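Transcriptional regulator, LacI family (Burkholderia phymatum, PDB 2RGY) probably regulates transcription as a LacI-family DNA-binding protein whose periplasmic-binding-protein-like domain is expected to bind a small effector, perhaps a sugar. Local coordinates at residues L131-D142 with V164-S172; V215-D226 with V274-R282. All coordinates share one frame; numbering follows the deposited sequence.

How the interactions relate
Both contacts lie in one lobe of the periplasmic-binding-protein-like fold and reach the same mixed sheet. Interaction 1 joins edge strand 166-168 to its parallel neighbour 131-135. Interaction 2 lies further across the sheet, where the C-terminal tail lies against strand 220-223 and the loops at its two ends. Strand 192-195 separates the two contacts, pairing with 131-135 and with 220-223. Their centres are 18 Å apart and their nearest atoms about 6 Å apart, so they do not touch. Interaction 1 closes along the chain before interaction 2 opens. In relatives the effector binds between the two lobes; in interaction 1, Phe171 and Asp142 both meet His76.

Interaction 1 (L131-D142 with V164-S172); sequences LAVISGPFTASD and VPLIESDFS
Strands 131-135 and 166-168 pair in parallel. Val133 N donates to Pro165 O at 2.9 Å, Ile167 N to Val133 O at 2.9 Å, and Ser135 N to Ile167 O at 3.0 Å. A weak bond from Ser169 N to Ser135 O carries the pairing past the strand end. This is a beta-alpha-beta unit of the periplasmic-binding-protein-like fold, with helix 141-155 as its connection. Strand 166-168 is the outermost strand on this side of the sheet.

Beyond the strands, Glu168 holds the turn Pro137-Ala140. Phe138 N reaches Glu168 OE2 at 3.2 Å in a nearly straight bond, coming from above the carboxylate plane. The Glu168 side chain also lies over one face of the Phe138 ring. Its CG sits above the ring centre, and the carboxylate stacks with its plane 18° from the ring. CG lies anti to the backbone N (chi1 -164°) and the chain stays extended, which carries the carboxylate across to the turn. Leu166 CD1 meets the same ring at its edge, in plane.

Leu166 runs beside Val133 and points the same way, with its CD2 pressed close to Val133 CB. On this face of the sheet, Val133 also packs on Phe150 of helix 141-155. On the other sheet face, Ile134 and Ile167 both rest on Ala179 of helix 173-186.

Past the strand ends, Phe171 turns one ring face to the backbone of Gly136. This is a CH-pi contact, with Gly136 CA 3.9 Å from the centroid of the Phe171 ring and 16° off its normal.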
loop_
_atom_site.group_PDB
_atom_site.type_symbol
_atom_site.label_atom_id
_atom_site.label_comp_id
_atom_site.label_asym_id
_atom_site.label_seq_id
_atom_site.Cartn_x
_atom_site.Cartn_y
_atom_site.Cartn_z
ATOM N N LEU A 131 15.298 -24.679 -9.330
ATOM C CA LEU A 131 14.425 -23.617 -8.863
ATOM C C LEU A 131 14.200 -23.667 -7.360
ATOM O O LEU A 131 14.494 -24.666 -6.716
ATOM C CB LEU A 131 13.083 -23.745 -9.584
ATOM C CG LEU A 131 13.212 -23.952 -11.097
ATOM C CD1 LEU A 131 11.918 -24.483 -11.662
ATOM C CD2 LEU A 131 13.607 -22.639 -11.753
ATOM N N ALA A 132 13.669 -22.575 -6.820
ATOM C CA ALA A 132 13.367 -22.458 -5.401
ATOM C C ALA A 132 12.039 -21.709 -5.260
ATOM O O ALA A 132 11.654 -20.949 -6.146
ATOM C CB ALA A 132 14.490 -21.697 -4.679
ATOM N N VAL A 133 11.344 -21.921 -4.148
ATOM C CA VAL A 133 10.067 -21.259 -3.929
ATOM C C VAL A 133 9.872 -20.715 -2.514
ATOM O O VAL A 133 10.209 -21.371 -1.532
ATOM C CB VAL A 133 8.885 -22.208 -4.206
ATOM C CG1 VAL A 133 7.579 -21.470 -3.982
ATOM C CG2 VAL A 133 8.960 -22.766 -5.627
ATOM N N ILE A 134 9.334 -19.505 -2.428
ATOM C CA ILE A 134 9.021 -18.879 -1.149
ATOM C C ILE A 134 7.514 -18.695 -1.250
ATOM O O ILE A 134 7.040 -17.886 -2.043
ATOM C CB ILE A 134 9.702 -17.502 -0.993
ATOM C CG1 ILE A 134 11.213 -17.684 -0.822
ATOM C CG2 ILE A 134 9.113 -16.770 0.211
ATOM C CD1 ILE A 134 11.977 -16.383 -0.735
ATOM N N SER A 135 6.757 -19.461 -0.472
ATOM C CA SER A 135 5.305 -19.370 -0.550
ATOM C C SER A 135 4.617 -18.696 0.623
ATOM O O SER A 135 5.263 -18.191 1.546
ATOM C CB SER A 135 4.705 -20.767 -0.737
ATOM O OG SER A 135 4.515 -21.431 0.509
ATOM N N GLY A 136 3.286 -18.681 0.553
ATOM C CA GLY A 136 2.492 -18.116 1.618
ATOM C C GLY A 136 2.157 -19.274 2.529
ATOM O O GLY A 136 2.699 -20.365 2.348
ATOM N N PRO A 137 1.281 -19.080 3.523
ATOM C CA PRO A 137 0.943 -20.188 4.413
ATOM C C PRO A 137 0.382 -21.382 3.653
ATOM O O PRO A 137 -0.395 -21.231 2.707
ATOM C CB PRO A 137 -0.079 -19.571 5.371
ATOM C CG PRO A 137 -0.644 -18.408 4.600
ATOM C CD PRO A 137 0.566 -17.852 3.907
ATOM N N PHE A 138 0.791 -22.571 4.077
ATOM C CA PHE A 138 0.337 -23.800 3.451
ATOM C C PHE A 138 -1.165 -23.990 3.612
ATOM O O PHE A 138 -1.781 -24.739 2.850
ATOM C CB PHE A 138 1.084 -24.995 4.049
ATOM C CG PHE A 138 2.521 -25.111 3.583
ATOM C CD1 PHE A 138 3.401 -25.983 4.222
ATOM C CD2 PHE A 138 2.993 -24.346 2.499
ATOM C CE1 PHE A 138 4.736 -26.098 3.805
ATOM C CE2 PHE A 138 4.319 -24.446 2.066
ATOM C CZ PHE A 138 5.196 -25.328 2.723
ATOM N N THR A 139 -1.750 -23.316 4.603
ATOM C CA THR A 139 -3.189 -23.415 4.848
ATOM C C THR A 139 -4.031 -22.463 3.990
ATOM O O THR A 139 -5.261 -22.486 4.061
ATOM C CB THR A 139 -3.539 -23.168 6.337
ATOM O OG1 THR A 139 -2.929 -21.947 6.784
ATOM C CG2 THR A 139 -3.070 -24.344 7.201
ATOM N N ALA A 140 -3.382 -21.623 3.190
ATOM C CA ALA A 140 -4.118 -20.700 2.322
ATOM C C ALA A 140 -4.413 -21.440 1.019
ATOM O O ALA A 140 -3.490 -21.831 0.306
ATOM C CB ALA A 140 -3.290 -19.447 2.047
ATOM N N SER A 141 -5.695 -21.635 0.711
ATOM C CA SER A 141 -6.086 -22.358 -0.496
ATOM C C SER A 141 -5.598 -21.694 -1.783
ATOM O O SER A 141 -5.262 -22.377 -2.742
ATOM C CB SER A 141 -7.613 -22.543 -0.556
ATOM O OG SER A 141 -8.282 -21.315 -0.784
ATOM N N ASP A 142 -5.558 -20.369 -1.810
ATOM C CA ASP A 142 -5.089 -19.679 -2.999
ATOM C C ASP A 142 -3.609 -20.000 -3.197
ATOM O O ASP A 142 -3.107 -20.015 -4.325
ATOM C CB ASP A 142 -5.290 -18.172 -2.852
ATOM C CG ASP A 142 -4.770 -17.642 -1.528
ATOM O OD1 ASP A 142 -5.061 -18.264 -0.482
ATOM O OD2 ASP A 142 -4.080 -16.600 -1.531
ATOM N N VAL A 164 12.651 -29.595 -4.741
ATOM C CA VAL A 164 12.666 -28.136 -4.819
ATOM C C VAL A 164 12.578 -27.448 -3.460
ATOM O O VAL A 164 11.614 -27.640 -2.722
ATOM C CB VAL A 164 11.497 -27.630 -5.705
ATOM C CG1 VAL A 164 11.448 -26.106 -5.709
ATOM C CG2 VAL A 164 11.658 -28.161 -7.119
ATOM N N PRO A 165 13.597 -26.652 -3.105
ATOM C CA PRO A 165 13.554 -25.958 -1.814
ATOM C C PRO A 165 12.306 -25.067 -1.743
ATOM O O PRO A 165 12.044 -24.266 -2.642
ATOM C CB PRO A 165 14.863 -25.164 -1.793
ATOM C CG PRO A 165 15.260 -25.067 -3.246
ATOM C CD PRO A 165 14.883 -26.420 -3.782
ATOM N N LEU A 166 11.543 -25.230 -0.671
ATOM C CA LEU A 166 10.305 -24.500 -0.470
ATOM C C LEU A 166 10.257 -23.945 0.951
ATOM O O LEU A 166 10.250 -24.704 1.919
ATOM C CB LEU A 166 9.127 -25.456 -0.704
ATOM C CG LEU A 166 7.672 -24.986 -0.808
ATOM C CD1 LEU A 166 7.374 -24.043 0.332
ATOM C CD2 LEU A 166 7.413 -24.305 -2.143
ATOM N N ILE A 167 10.233 -22.623 1.077
ATOM C CA ILE A 167 10.167 -21.982 2.391
ATOM C C ILE A 167 8.749 -21.458 2.605
ATOM O O ILE A 167 8.262 -20.661 1.810
ATOM C CB ILE A 167 11.125 -20.775 2.486
ATOM C CG1 ILE A 167 12.511 -21.139 1.948
ATOM C CG2 ILE A 167 11.241 -20.334 3.928
ATOM C CD1 ILE A 167 13.257 -22.171 2.786
ATOM N N GLU A 168 8.081 -21.908 3.663
ATOM C CA GLU A 168 6.729 -21.437 3.947
ATOM C C GLU A 168 6.847 -20.068 4.611
ATOM O O GLU A 168 7.643 -19.888 5.534
ATOM C CB GLU A 168 6.003 -22.395 4.895
ATOM C CG GLU A 168 4.487 -22.198 4.927
ATOM C CD GLU A 168 3.820 -22.878 6.119
ATOM O OE1 GLU A 168 4.339 -23.911 6.607
ATOM O OE2 GLU A 168 2.762 -22.390 6.564
ATOM N N SER A 169 6.064 -19.102 4.133
ATOM C CA SER A 169 6.095 -17.763 4.711
ATOM C C SER A 169 4.676 -17.223 4.931
ATOM O O SER A 169 3.714 -17.988 4.896
ATOM C CB SER A 169 6.903 -16.815 3.827
ATOM O OG SER A 169 7.187 -15.624 4.534
ATOM N N ASP A 170 4.537 -15.912 5.132
ATOM C CA ASP A 170 3.221 -15.344 5.409
ATOM C C ASP A 170 2.718 -14.211 4.523
ATOM O O ASP A 170 1.804 -13.499 4.918
ATOM C CB ASP A 170 3.183 -14.874 6.865
ATOM C CG ASP A 170 4.185 -13.769 7.140
ATOM O OD1 ASP A 170 4.825 -13.293 6.176
ATOM O OD2 ASP A 170 4.331 -13.365 8.312
ATOM N N PHE A 171 3.289 -14.047 3.334
ATOM C CA PHE A 171 2.878 -12.977 2.414
ATOM C C PHE A 171 3.300 -11.558 2.812
ATOM O O PHE A 171 3.033 -10.612 2.066
ATOM C CB PHE A 171 1.350 -12.953 2.216
ATOM C CG PHE A 171 0.809 -14.091 1.394
ATOM C CD1 PHE A 171 1.448 -14.493 0.219
ATOM C CD2 PHE A 171 -0.376 -14.725 1.767
ATOM C CE1 PHE A 171 0.913 -15.516 -0.583
ATOM C CE2 PHE A 171 -0.925 -15.746 0.980
ATOM C CZ PHE A 171 -0.278 -16.142 -0.201
ATOM N N SER A 172 3.933 -11.395 3.971
ATOM C CA SER A 172 4.348 -10.061 4.421
ATOM C C SER A 172 5.771 -9.685 4.017
ATOM O O SER A 172 6.575 -10.546 3.673
ATOM C CB SER A 172 4.258 -9.966 5.943
ATOM O OG SER A 172 5.236 -10.801 6.547
#

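Interaction 2 (V215-D226 with V274-R282)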
loop_
_atom_site.group_PDB
_atom_site.type_symbol
_atom_site.label_atom_id
_atom_site.label_comp_id
_atom_site.label_asym_id
_atom_site.label_seq_id
_atom_site.Cartn_x
_atom_site.Cartn_y
_atom_site.Cartn_z
ATOM N N VAL A 215 20.349 -9.737 -9.952
ATOM C CA VAL A 215 19.077 -10.173 -10.491
ATOM C C VAL A 215 18.854 -9.317 -11.726
ATOM O O VAL A 215 18.864 -8.093 -11.640
ATOM C CB VAL A 215 17.939 -9.930 -9.476
ATOM C CG1 VAL A 215 16.602 -10.330 -10.082
ATOM C CG2 VAL A 215 18.209 -10.715 -8.214
ATOM N N PRO A 216 18.655 -9.942 -12.896
ATOM C CA PRO A 216 18.603 -11.378 -13.182
ATOM C C PRO A 216 19.967 -12.034 -13.363
ATOM O O PRO A 216 20.049 -13.221 -13.691
ATOM C CB PRO A 216 17.795 -11.434 -14.470
ATOM C CG PRO A 216 18.325 -10.221 -15.203
ATOM C CD PRO A 216 18.358 -9.157 -14.109
ATOM N N GLY A 217 21.034 -11.268 -13.173
ATOM C CA GLY A 217 22.371 -11.818 -13.337
ATOM C C GLY A 217 22.564 -13.235 -12.819
ATOM O O GLY A 217 22.654 -14.178 -13.600
ATOM N N ASP A 218 22.627 -13.383 -11.501
ATOM C CA ASP A 218 22.830 -14.682 -10.871
ATOM C C ASP A 218 21.526 -15.404 -10.552
ATOM O O ASP A 218 21.474 -16.630 -10.558
ATOM C CB ASP A 218 23.621 -14.512 -9.576
ATOM C CG ASP A 218 24.891 -13.708 -9.769
ATOM O OD1 ASP A 218 25.627 -13.979 -10.752
ATOM O OD2 ASP A 218 25.157 -12.809 -8.933
ATOM N N VAL A 219 20.476 -14.644 -10.266
ATOM C CA VAL A 219 19.189 -15.237 -9.927
ATOM C C VAL A 219 18.030 -14.539 -10.610
ATOM O O VAL A 219 17.948 -13.314 -10.605
ATOM C CB VAL A 219 18.933 -15.187 -8.406
ATOM C CG1 VAL A 219 17.559 -15.757 -8.093
ATOM C CG2 VAL A 219 19.995 -15.979 -7.674
ATOM N N SER A 220 17.141 -15.328 -11.203
ATOM C CA SER A 220 15.962 -14.796 -11.870
ATOM C C SER A 220 14.834 -14.928 -10.866
ATOM O O SER A 220 14.656 -15.978 -10.268
ATOM C CB SER A 220 15.650 -15.596 -13.133
ATOM O OG SER A 220 16.554 -15.266 -14.171
ATOM N N VAL A 221 14.084 -13.851 -10.679
ATOM C CA VAL A 221 13.003 -13.832 -9.702
ATOM C C VAL A 221 11.666 -13.480 -10.332
ATOM O O VAL A 221 11.566 -12.510 -11.070
ATOM C CB VAL A 221 13.296 -12.791 -8.587
ATOM C CG1 VAL A 221 12.178 -12.796 -7.550
ATOM C CG2 VAL A 221 14.640 -13.085 -7.936
ATOM N N ILE A 222 10.638 -14.267 -10.046
ATOM C CA ILE A 222 9.319 -13.963 -10.584
ATOM C C ILE A 222 8.307 -13.869 -9.449
ATOM O O ILE A 222 8.263 -14.731 -8.577
ATOM C CB ILE A 222 8.846 -15.016 -11.594
ATOM C CG1 ILE A 222 7.467 -14.623 -12.119
ATOM C CG2 ILE A 222 8.802 -16.387 -10.950
ATOM C CD1 ILE A 222 7.037 -15.401 -13.363
ATOM N N GLY A 223 7.501 -12.812 -9.459
ATOM C CA GLY A 223 6.518 -12.631 -8.408
ATOM C C GLY A 223 5.121 -13.083 -8.790
ATOM O O GLY A 223 4.929 -13.739 -9.811
ATOM N N TYR A 224 4.135 -12.712 -7.980
ATOM C CA TYR A 224 2.760 -13.117 -8.236
ATOM C C TYR A 224 1.822 -12.008 -7.767
ATOM O O TYR A 224 1.996 -11.474 -6.674
ATOM C CB TYR A 224 2.472 -14.408 -7.477
ATOM C CG TYR A 224 1.294 -15.198 -7.982
ATOM C CD1 TYR A 224 1.471 -16.263 -8.863
ATOM C CD2 TYR A 224 0.006 -14.912 -7.542
ATOM C CE1 TYR A 224 0.384 -17.037 -9.290
ATOM C CE2 TYR A 224 -1.090 -15.669 -7.960
ATOM C CZ TYR A 224 -0.896 -16.735 -8.832
ATOM O OH TYR A 224 -1.978 -17.507 -9.220
ATOM N N ASP A 225 0.841 -11.684 -8.611
ATOM C CA ASP A 225 -0.172 -10.646 -8.384
ATOM C C ASP A 225 -0.040 -9.563 -9.451
ATOM O O ASP A 225 -1.015 -9.199 -10.104
ATOM C CB ASP A 225 -0.043 -9.957 -7.006
ATOM C CG ASP A 225 -0.471 -10.843 -5.838
ATOM O OD1 ASP A 225 -1.268 -11.779 -6.038
ATOM O OD2 ASP A 225 -0.022 -10.587 -4.695
ATOM N N ASP A 226 1.186 -9.077 -9.617
ATOM C CA ASP A 226 1.531 -7.993 -10.540
ATOM C C ASP A 226 0.959 -6.729 -9.927
ATOM O O ASP A 226 0.280 -5.927 -10.580
ATOM C CB ASP A 226 0.971 -8.207 -11.951
ATOM C CG ASP A 226 1.507 -7.178 -12.949
ATOM O OD1 ASP A 226 2.569 -6.577 -12.667
ATOM O OD2 ASP A 226 0.884 -6.979 -14.015
ATOM N N VAL A 274 1.475 -13.230 -17.883
ATOM C CA VAL A 274 2.717 -12.892 -17.208
ATOM C C VAL A 274 3.206 -11.533 -17.666
ATOM O O VAL A 274 3.323 -11.273 -18.863
ATOM C CB VAL A 274 3.811 -13.931 -17.474
ATOM C CG1 VAL A 274 5.123 -13.457 -16.897
ATOM C CG2 VAL A 274 3.428 -15.247 -16.833
ATOM N N SER A 275 3.472 -10.659 -16.706
ATOM C CA SER A 275 3.967 -9.335 -17.023
ATOM C C SER A 275 5.486 -9.409 -17.023
ATOM O O SER A 275 6.120 -9.366 -15.974
ATOM C CB SER A 275 3.467 -8.329 -15.989
ATOM O OG SER A 275 2.051 -8.300 -15.996
HETATM N N MSE A 276 6.059 -9.550 -18.211
HETATM C CA MSE A 276 7.503 -9.657 -18.354
HETATM C C MSE A 276 8.189 -8.321 -18.154
HETATM O O MSE A 276 7.914 -7.359 -18.872
HETATM C CB MSE A 276 7.870 -10.202 -19.742
HETATM C CG MSE A 276 7.693 -11.704 -19.933
HETATM SE SE MSE A 276 8.791 -12.753 -18.920
HETATM C CE MSE A 276 10.359 -11.976 -19.160
ATOM N N ARG A 277 9.081 -8.263 -17.175
ATOM C CA ARG A 277 9.811 -7.030 -16.915
ATOM C C ARG A 277 11.297 -7.325 -16.969
ATOM O O ARG A 277 11.755 -7.911 -17.949
ATOM C CB ARG A 277 9.372 -6.425 -15.575
ATOM C CG ARG A 277 7.873 -6.092 -15.577
ATOM C CD ARG A 277 7.535 -4.903 -14.696
ATOM N NE ARG A 277 6.123 -4.521 -14.782
ATOM C CZ ARG A 277 5.124 -5.201 -14.228
ATOM N NH1 ARG A 277 5.369 -6.308 -13.540
ATOM N NH2 ARG A 277 3.877 -4.767 -14.353
ATOM N N ALA A 278 12.056 -6.982 -15.933
ATOM C CA ALA A 278 13.493 -7.215 -15.997
ATOM C C ALA A 278 14.122 -8.134 -14.961
ATOM O O ALA A 278 15.349 -8.239 -14.900
ATOM C CB ALA A 278 14.216 -5.870 -15.989
ATOM N N SER A 279 13.316 -8.812 -14.153
ATOM C CA SER A 279 13.879 -9.677 -13.122
ATOM C C SER A 279 14.118 -11.117 -13.564
ATOM O O SER A 279 14.680 -11.905 -12.815
ATOM C CB SER A 279 12.987 -9.676 -11.882
ATOM O OG SER A 279 11.717 -10.176 -12.210
ATOM N N VAL A 280 13.682 -11.464 -14.768
ATOM C CA VAL A 280 13.901 -12.814 -15.282
ATOM C C VAL A 280 14.735 -12.773 -16.570
ATOM O O VAL A 280 14.408 -12.045 -17.507
ATOM C CB VAL A 280 12.563 -13.547 -15.567
ATOM C CG1 VAL A 280 12.839 -14.947 -16.133
ATOM C CG2 VAL A 280 11.749 -13.657 -14.289
ATOM N N ALA A 281 15.814 -13.551 -16.600
ATOM C CA ALA A 281 16.697 -13.618 -17.761
ATOM C C ALA A 281 17.139 -15.066 -17.978
ATOM O O ALA A 281 16.889 -15.925 -17.141
ATOM C CB ALA A 281 17.916 -12.718 -17.549
ATOM N N ARG A 282 17.797 -15.339 -19.099
ATOM C CA ARG A 282 18.248 -16.697 -19.391
ATOM C C ARG A 282 19.403 -17.129 -18.480
ATOM O O ARG A 282 20.263 -16.278 -18.172
ATOM C CB ARG A 282 18.669 -16.783 -20.860
ATOM C CG ARG A 282 19.157 -18.147 -21.303
ATOM C CD ARG A 282 18.497 -18.548 -22.610
ATOM N NE ARG A 282 17.756 -19.789 -22.428
ATOM C CZ ARG A 282 16.474 -19.945 -22.726
ATOM N NH1 ARG A 282 15.770 -18.937 -23.238
ATOM N NH2 ARG A 282 15.892 -21.108 -22.489
HETATM O O HOH W 1 22.604 -16.384 -16.125
#
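Segment 274-282 leaves its strand at Ser275 and runs on as a tail beside strand 220-223, where Val221 N donates to Ser279 O at 3.0 Å from above the carbonyl plane. Ser279 answers with its side chain. Its OG donates to Val221 O at 2.6 Å. A chi1 of 62°, with OG between the backbone N and the carbonyl carbon of its own residue, puts OG at Val221 O. Ser279 thus holds Val221 N with its backbone O and Val221 O with its OG. The same OG also bonds Thr238 N of the neighbouring strand.

Asp226 anchors the other end. Arg277 meets it end-on in a salt bridge, with NH2 at 2.8 Å and NH1 at 2.9 Å from Asp226 OD1. That oxygen lies in the guanidinium plane, while the carboxylate is turned 45° from it. NH2 uses the syn lone pair of Asp226 OD1. Ser275 OG donates to Asp226 OD2 at 2.7 Å, well above the carboxylate plane. His241 ND1 bonds OD2 as well, and Leu237 O holds Arg277 NH1. Both carboxylate oxygens are therefore engaged.

The apolar contacts are modest. Pro216, which follows a cis peptide bond, sets its ring against Ala281, with Pro216 CB only 3.3 Å from Ala281 CB. Ile222 CB meets Val280 CG2 at 4.2 Å. Ile222 and Val274 also pack on helix 112-125.

A water bridges the far end, donating to Arg282 O and weakly to Gly217 O. The contact thus ties the C-terminal tail alongside strand 220-223, next to the start of strand 238-241, and to Asp226 beyond the strand, in the C-terminal lobe of a LacI-family, periplasmic-binding-protein-like fold.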